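Local coordinates for hypothetical protein Atu0240 (Agrobacterium tumefaciens str. C58, PDB 2GAX) that is of unknown function, a DUF2000 family member whose placement in the PTH2 clan suggests kinship with peptidyl-tRNA hydrolase 2-like proteins, at residues Ala7-Asp12 and Val113-Arg118. Numbering follows the deposited sequence.
Sequences AVILRD and VGMALR
Five main-chain hydrogen bonds join A7-R11 to V113-L117 as antiparallel neighbours. A7 and L117 exchange a pair, and so do I9 and M115; within the latter, I9 N to M115 O is the shortest and straightest bond (2.7 Å, 177°). R11 N closes the series on V113 O at 2.8 Å, coming from above the carbonyl plane. CA-H...O contacts lie between these pairs, as from G114 CA to I9 O at 3.1 Å.

On the sheet face carrying A7, I9, M115 and L117, L117 takes the crowded first torsion (chi1 73°), and its CD2 meets A7 CB and, at 3.9 Å, I9 CD1. The bent end of selenomethionine M115 brings CE to the same I9 methyl at 4.2 Å, beside helix 65-77. On the other face, V8 CG2 meets A116 CB, with helix 16-33 packed on L10 and A116.

V113 CG1 sits over one face of the R11 guanidinium, offset toward its rim, 3.5 Å from NH1, while D13 and E87 hold the charge in salt bridges.

A classic beta bulge sets V113 and G114 opposite one residue of edge strand 83-86; 4-11 is the middle strand of this five-stranded mixed sheet, in a three-layer alpha/beta/alpha sandwich.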
loop_
_atom_site.group_PDB
_atom_site.type_symbol
_atom_site.label_atom_id
_atom_site.label_comp_id
_atom_site.label_asym_id
_atom_site.label_seq_id
_atom_site.Cartn_x
_atom_site.Cartn_y
_atom_site.Cartn_z
ATOM N N ALA A 7 -2.806 -4.994 3.627
ATOM C CA ALA A 7 -2.900 -3.810 4.437
ATOM C C ALA A 7 -2.278 -2.625 3.723
ATOM O O ALA A 7 -1.242 -2.753 3.064
ATOM C CB ALA A 7 -2.229 -4.030 5.774
ATOM N N VAL A 8 -2.941 -1.481 3.855
ATOM C CA VAL A 8 -2.436 -0.206 3.369
ATOM C C VAL A 8 -2.245 0.703 4.583
ATOM O O VAL A 8 -3.164 0.848 5.375
ATOM C CB VAL A 8 -3.465 0.456 2.425
ATOM C CG1 VAL A 8 -3.012 1.866 2.026
ATOM C CG2 VAL A 8 -3.729 -0.410 1.199
ATOM N N ILE A 9 -1.062 1.305 4.733
ATOM C CA ILE A 9 -0.784 2.242 5.830
ATOM C C ILE A 9 -0.375 3.621 5.298
ATOM O O ILE A 9 0.640 3.772 4.608
ATOM C CB ILE A 9 0.307 1.739 6.841
ATOM C CG1 ILE A 9 0.130 0.272 7.214
ATOM C CG2 ILE A 9 0.310 2.588 8.124
ATOM C CD1 ILE A 9 0.968 -0.712 6.382
ATOM N N LEU A 10 -1.165 4.631 5.657
ATOM C CA LEU A 10 -0.973 5.993 5.177
ATOM C C LEU A 10 -0.451 6.905 6.274
ATOM O O LEU A 10 -0.680 6.661 7.454
ATOM C CB LEU A 10 -2.305 6.536 4.645
ATOM C CG LEU A 10 -2.912 5.685 3.519
ATOM C CD1 LEU A 10 -4.339 6.107 3.230
ATOM C CD2 LEU A 10 -2.045 5.723 2.242
ATOM N N ARG A 11 0.272 7.947 5.891
ATOM C CA ARG A 11 0.699 8.937 6.881
ATOM C C ARG A 11 -0.528 9.791 7.210
ATOM O O ARG A 11 -1.176 10.304 6.300
ATOM C CB ARG A 11 1.862 9.785 6.354
ATOM C CG ARG A 11 2.667 10.449 7.485
ATOM C CD ARG A 11 3.836 11.241 6.946
ATOM N NE ARG A 11 3.419 12.459 6.247
ATOM C CZ ARG A 11 4.222 13.179 5.467
ATOM N NH1 ARG A 11 5.477 12.805 5.272
ATOM N NH2 ARG A 11 3.775 14.269 4.863
ATOM N N ASP A 12 -0.862 9.941 8.496
ATOM C CA ASP A 12 -2.187 10.484 8.848
ATOM C C ASP A 12 -2.384 11.945 8.457
ATOM O O ASP A 12 -3.516 12.383 8.253
ATOM C CB ASP A 12 -2.546 10.260 10.323
ATOM C CG ASP A 12 -4.061 10.329 10.578
ATOM O OD1 ASP A 12 -4.873 10.108 9.629
ATOM O OD2 ASP A 12 -4.445 10.600 11.744
ATOM N N VAL A 113 5.025 8.277 2.884
ATOM C CA VAL A 113 3.647 8.729 3.052
ATOM C C VAL A 113 2.634 7.584 2.937
ATOM O O VAL A 113 1.477 7.726 3.320
ATOM C CB VAL A 113 3.313 9.914 2.121
ATOM C CG1 VAL A 113 4.255 11.090 2.430
ATOM C CG2 VAL A 113 3.428 9.516 0.638
ATOM N N GLY A 114 3.076 6.437 2.432
ATOM C CA GLY A 114 2.203 5.267 2.367
ATOM C C GLY A 114 2.977 4.010 2.053
ATOM O O GLY A 114 4.022 4.068 1.418
HETATM N N MSE A 115 2.447 2.884 2.515
HETATM C CA MSE A 115 2.978 1.561 2.211
HETATM C C MSE A 115 1.824 0.577 2.159
HETATM O O MSE A 115 0.837 0.724 2.887
HETATM C CB MSE A 115 3.977 1.113 3.274
HETATM C CG MSE A 115 4.690 -0.200 2.954
HETATM SE SE MSE A 115 5.911 -0.752 4.414
HETATM C CE MSE A 115 4.774 -2.059 5.316
ATOM N N ALA A 116 1.936 -0.415 1.290
ATOM C CA ALA A 116 0.990 -1.519 1.288
ATOM C C ALA A 116 1.764 -2.790 1.215
ATOM O O ALA A 116 2.818 -2.852 0.580
ATOM C CB ALA A 116 0.037 -1.456 0.105
ATOM N N LEU A 117 1.192 -3.823 1.806
ATOM C CA LEU A 117 1.793 -5.147 1.761
ATOM C C LEU A 117 0.717 -6.223 1.732
ATOM O O LEU A 117 -0.431 -5.992 2.157
ATOM C CB LEU A 117 2.727 -5.336 2.956
ATOM C CG LEU A 117 2.164 -5.539 4.372
ATOM C CD1 LEU A 117 3.233 -6.188 5.279
ATOM C CD2 LEU A 117 1.620 -4.245 4.987
ATOM N N ARG A 118 1.101 -7.382 1.209
ATOM C CA ARG A 118 0.322 -8.603 1.284
ATOM C C ARG A 118 1.284 -9.687 1.763
ATOM O O ARG A 118 2.272 -9.995 1.081
ATOM C CB ARG A 118 -0.234 -8.983 -0.081
ATOM C CG ARG A 118 -0.930 -10.350 -0.116
ATOM C CD ARG A 118 -1.455 -10.650 -1.515
ATOM N NE ARG A 118 -2.342 -11.810 -1.513
ATOM C CZ ARG A 118 -1.925 -13.075 -1.586
ATOM N NH1 ARG A 118 -0.629 -13.357 -1.705
ATOM N NH2 ARG A 118 -2.818 -14.061 -1.575
#